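Local coordinates for b11L5F_LGL (Synthetic construct, PDB 6CZG), which is a computationally redesigned beta-barrel, probably intended to hold a small ligand in its interior, at residues A[3-8]-A[67-72]; A[13-18]-A[109-114]. One frame throughout, in Å; residues are numbered along the deposited sequence.

Contact 1. Residues A[3-8]-A[67-72]; sequences SMCRAA and DTMDVD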
# COMPACT_ATOMS: atom_id res chain seq x y z
N SER A 3 -7.31 -17.24 -2.33
CA SER A 3 -5.87 -17.02 -2.29
C SER A 3 -5.29 -17.94 -1.23
O SER A 3 -6.01 -18.71 -0.58
CB SER A 3 -5.53 -15.55 -2.02
OG SER A 3 -6.00 -15.15 -0.75
N MET A 4 -3.97 -17.87 -1.06
CA MET A 4 -3.26 -18.73 -0.12
C MET A 4 -3.01 -18.05 1.22
O MET A 4 -2.33 -18.63 2.08
CB MET A 4 -1.95 -19.21 -0.72
CG MET A 4 -2.12 -20.24 -1.83
SD MET A 4 -2.53 -21.88 -1.20
CE MET A 4 -0.91 -22.47 -0.72
N CYS A 5 -3.52 -16.84 1.42
CA CYS A 5 -3.48 -16.18 2.72
C CYS A 5 -4.66 -15.22 2.82
O CYS A 5 -5.03 -14.59 1.82
CB CYS A 5 -2.15 -15.45 2.95
SG CYS A 5 -1.89 -13.95 1.98
N ARG A 6 -5.25 -15.14 4.01
CA ARG A 6 -6.49 -14.39 4.21
C ARG A 6 -6.37 -12.95 3.73
O ARG A 6 -7.29 -12.42 3.09
CB ARG A 6 -6.87 -14.43 5.70
CG ARG A 6 -8.35 -14.28 5.98
CD ARG A 6 -8.70 -14.90 7.33
NE ARG A 6 -8.07 -14.18 8.43
CZ ARG A 6 -8.23 -14.50 9.72
NH1 ARG A 6 -8.99 -15.52 10.06
NH2 ARG A 6 -7.62 -13.78 10.65
N ALA A 7 -5.25 -12.29 4.04
CA ALA A 7 -5.05 -10.90 3.64
C ALA A 7 -5.16 -10.75 2.13
O ALA A 7 -5.81 -9.82 1.64
CB ALA A 7 -3.70 -10.40 4.14
N ALA A 8 -4.54 -11.65 1.37
CA ALA A 8 -4.64 -11.59 -0.09
C ALA A 8 -6.07 -11.82 -0.55
O ALA A 8 -6.48 -11.30 -1.59
CB ALA A 8 -3.71 -12.62 -0.73
N ASP A 67 -2.38 -13.12 7.87
CA ASP A 67 -2.94 -11.78 7.96
C ASP A 67 -1.96 -10.67 7.61
O ASP A 67 -2.28 -9.50 7.83
CB ASP A 67 -3.52 -11.54 9.36
CG ASP A 67 -4.59 -12.55 9.73
OD1 ASP A 67 -5.35 -12.97 8.84
OD2 ASP A 67 -4.66 -12.92 10.92
N THR A 68 -0.77 -10.99 7.09
CA THR A 68 0.20 -9.97 6.74
C THR A 68 0.76 -10.21 5.35
O THR A 68 0.94 -11.36 4.92
CB THR A 68 1.37 -9.89 7.74
OG1 THR A 68 2.15 -11.09 7.66
CG2 THR A 68 0.86 -9.70 9.16
N MET A 69 1.06 -9.11 4.65
CA MET A 69 1.61 -9.13 3.31
C MET A 69 2.88 -8.28 3.26
O MET A 69 3.03 -7.32 4.01
CB MET A 69 0.61 -8.60 2.27
CG MET A 69 -0.80 -9.14 2.41
SD MET A 69 -1.09 -10.59 1.39
CE MET A 69 -0.72 -9.95 -0.24
N ASP A 70 3.78 -8.65 2.35
CA ASP A 70 4.94 -7.83 2.04
C ASP A 70 4.57 -6.82 0.97
O ASP A 70 3.77 -7.12 0.07
CB ASP A 70 6.11 -8.70 1.57
CG ASP A 70 7.03 -9.10 2.71
OD1 ASP A 70 7.35 -8.24 3.56
N VAL A 71 5.15 -5.62 1.05
CA VAL A 71 4.77 -4.50 0.20
C VAL A 71 6.00 -3.98 -0.52
O VAL A 71 6.99 -3.60 0.13
CB VAL A 71 4.10 -3.38 1.00
CG1 VAL A 71 3.78 -2.19 0.09
CG2 VAL A 71 2.84 -3.89 1.67
N ASP A 72 5.94 -3.93 -1.85
CA ASP A 72 7.01 -3.41 -2.70
C ASP A 72 6.37 -2.57 -3.79
O ASP A 72 5.71 -3.11 -4.68
CB ASP A 72 7.84 -4.55 -3.29
CG ASP A 72 9.12 -4.07 -3.93
OD1 ASP A 72 9.10 -3.78 -5.15
OD2 ASP A 72 10.15 -3.98 -3.23
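Met69 is the centre of the tight half of this contact: its thioether leaves strand 68-75 and runs against the first turn of the short helix that Cys5 precedes as N-cap residue. With CG beside the backbone N and further bends at chi2 (-93°) and chi3, the flexible chain curls so that three small residues can close on it. Ala7 sets its CB 3.6 Å from Met69 CG, and Ala8 brings its CB to 3.9 Å from Met69 SD. From the third direction comes sulfur: Cys5 SG lies 3.5 Å from Met69 SD, placed there by a chi1 of 72° that sets it between the backbone N and the carbonyl carbon. Alanine suits both Ala7 and Ala8, because a methyl packs on the thioether while letting the backbones draw near.

Toward solvent the contact loosens into charge. Arg6 and Asp67 lie side by side, their guanidinium and carboxylate planes 14° apart, in a salt bridge whose hydrogen bonds are all weak and bent. Asp67 OD1 takes two of them, from Arg6 NE at 3.0 Å and Arg6 NH2 at 3.0 Å, while Arg6 NH2 also reaches Asp67 OD2 at 3.1 Å. Arginine suits this exposed edge, its long chain bending at chi3 to lay the guanidinium beside the short carboxylate of Asp67, the residue just before strand 68-75.

The helix thus sits across one end of the barrel: Cys5 is joined to Cys63 of strand 54-65 by a disulfide, Met69 also touches Leu41 of strand 40-48, and Leu89 of strand 81-91 packs against both Arg6 and Asp67.

Contact 2. Residues A[13-18]-A[109-114]; sequences GTWQVT and GTLQRQ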
# COMPACT_ATOMS: atom_id res chain seq x y z
N GLY A 13 -9.54 -4.67 -4.52
CA GLY A 13 -10.44 -3.53 -4.52
C GLY A 13 -9.70 -2.24 -4.23
O GLY A 13 -8.47 -2.17 -4.35
N THR A 14 -10.45 -1.22 -3.85
CA THR A 14 -9.93 0.13 -3.65
C THR A 14 -9.94 0.49 -2.17
O THR A 14 -10.91 0.22 -1.45
CB THR A 14 -10.74 1.15 -4.45
OG1 THR A 14 -10.54 0.92 -5.85
CG2 THR A 14 -10.32 2.57 -4.12
N TRP A 15 -8.85 1.13 -1.72
CA TRP A 15 -8.69 1.53 -0.33
C TRP A 15 -8.28 2.99 -0.25
O TRP A 15 -7.38 3.43 -0.99
CB TRP A 15 -7.64 0.66 0.38
CG TRP A 15 -7.94 -0.81 0.33
CD1 TRP A 15 -7.76 -1.65 -0.72
CD2 TRP A 15 -8.47 -1.60 1.40
NE1 TRP A 15 -8.15 -2.92 -0.38
CE2 TRP A 15 -8.59 -2.92 0.91
CE3 TRP A 15 -8.85 -1.33 2.72
CZ2 TRP A 15 -9.08 -3.96 1.70
CZ3 TRP A 15 -9.34 -2.37 3.49
CH2 TRP A 15 -9.45 -3.67 2.98
N GLN A 16 -8.94 3.75 0.62
CA GLN A 16 -8.51 5.10 0.97
C GLN A 16 -7.35 5.01 1.96
O GLN A 16 -7.51 4.48 3.06
CB GLN A 16 -9.68 5.89 1.56
CG GLN A 16 -9.35 7.33 1.94
CD GLN A 16 -8.87 8.16 0.77
OE1 GLN A 16 -8.00 9.03 0.93
NE2 GLN A 16 -9.44 7.92 -0.41
N VAL A 17 -6.20 5.54 1.57
CA VAL A 17 -4.95 5.36 2.30
C VAL A 17 -4.52 6.69 2.89
O VAL A 17 -4.50 7.71 2.19
CB VAL A 17 -3.85 4.78 1.40
CG1 VAL A 17 -2.53 4.69 2.16
CG2 VAL A 17 -4.27 3.44 0.84
N THR A 18 -4.18 6.69 4.18
CA THR A 18 -3.63 7.86 4.86
C THR A 18 -2.27 7.50 5.43
O THR A 18 -2.13 6.50 6.14
CB THR A 18 -4.57 8.34 5.97
OG1 THR A 18 -5.89 8.53 5.43
CG2 THR A 18 -4.07 9.66 6.55
N GLY A 109 0.70 3.89 7.93
CA GLY A 109 -0.48 4.26 7.17
C GLY A 109 -1.67 3.39 7.51
O GLY A 109 -1.54 2.34 8.14
N THR A 110 -2.84 3.86 7.09
CA THR A 110 -4.09 3.14 7.28
C THR A 110 -4.81 3.02 5.94
O THR A 110 -4.90 4.00 5.18
CB THR A 110 -4.99 3.83 8.30
OG1 THR A 110 -4.33 3.86 9.58
CG2 THR A 110 -6.31 3.08 8.45
N LEU A 111 -5.32 1.82 5.67
CA LEU A 111 -6.09 1.51 4.48
C LEU A 111 -7.53 1.25 4.91
O LEU A 111 -7.81 0.28 5.62
CB LEU A 111 -5.52 0.29 3.75
CG LEU A 111 -4.31 0.50 2.84
CD1 LEU A 111 -3.03 0.71 3.64
CD2 LEU A 111 -4.17 -0.67 1.87
N GLN A 112 -8.44 2.12 4.47
CA GLN A 112 -9.86 2.01 4.80
C GLN A 112 -10.62 1.59 3.55
O GLN A 112 -10.50 2.23 2.50
CB GLN A 112 -10.40 3.34 5.33
CG GLN A 112 -11.82 3.27 5.86
CD GLN A 112 -11.94 2.36 7.07
OE1 GLN A 112 -11.13 2.43 8.00
NE2 GLN A 112 -12.94 1.49 7.05
N ARG A 113 -11.39 0.51 3.67
CA ARG A 113 -12.08 -0.05 2.51
C ARG A 113 -12.99 0.99 1.86
O ARG A 113 -13.81 1.63 2.53
CB ARG A 113 -12.90 -1.27 2.94
CG ARG A 113 -14.04 -1.63 1.98
CD ARG A 113 -13.51 -2.15 0.66
NE ARG A 113 -13.01 -3.52 0.76
CZ ARG A 113 -12.33 -4.14 -0.20
NH1 ARG A 113 -12.08 -3.51 -1.34
NH2 ARG A 113 -11.91 -5.38 -0.02
N GLN A 114 -12.83 1.15 0.55
CA GLN A 114 -13.70 2.02 -0.24
C GLN A 114 -14.48 1.14 -1.20
O GLN A 114 -13.91 0.53 -2.11
CB GLN A 114 -12.88 3.07 -1.00
CG GLN A 114 -13.64 3.73 -2.15
CD GLN A 114 -14.52 4.87 -1.69
OE1 GLN A 114 -14.08 5.76 -0.97
NE2 GLN A 114 -15.78 4.85 -2.12
O HOH W 1 -13.03 -1.70 -3.56
O HOH W 2 -11.34 6.54 -1.21
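Water 1 is gripped three times: Thr14 N donates to it at 2.6 Å, Arg113 NH1 does so weakly at 3.0 Å, and the water donates to Gln114 O at 2.8 Å. Arg113 NH1 has a further acceptor in Pro12 O, which probably helps to hold the guanidinium where it lies over one face of Trp15. Its CZ stands 3.6 Å above the indole plane, offset toward the rim, and the two planes are 32° apart. Bends at chi2 and chi3 fold the arginine back over the ring, and its CB adds an off-centre CH-pi contact. An alanine in place of Trp15 would remove the ring and would probably leave Arg113 less well positioned and the adjoining interior poorly filled. Gly13 suits its place: a CB there would clash with Arg113 NH1, and at its backbone angles would also press on the carbonyl oxygen of the residue before.

On the same face Leu111 crosses Trp15 at about a right angle and sets its CG 3.6 Å from Val17 CG2, branched apolar chains suiting the interior. The backbones are antiparallel, Gln16 and Gln112 forming a hydrogen-bonded pair whose Gln112 N-H points almost straight (171°) at Gln16 O. Trp15 NE1 donates to Leu11 O, and Phe95 meets the indole edge-to-face. A Gly-X-Trp sequence on the first strand, its indole covered by an arginine from the last, recalls the signature of lipocalin barrels.

Overall arrangement
From the N terminus the chain enters helix 6-10 and passes through a two-residue link into strand 13-20, so contacts 1 and 2 take up successive parts of the first eighteen residues. Contact 1 then spans 58 residues, mostly strand, to bring the helix against the fifth strand. Contact 2 spans 90, joining the first strand to the eighth and so closing the antiparallel barrel. Because 13-18 falls inside the loop of contact 1 while 109-114 lies beyond it, the two loops cross rather than nest. Their centres are 15 Å apart and they do not touch: one ties the N-terminal helix to the barrel, the other seals the seam of the same sheet.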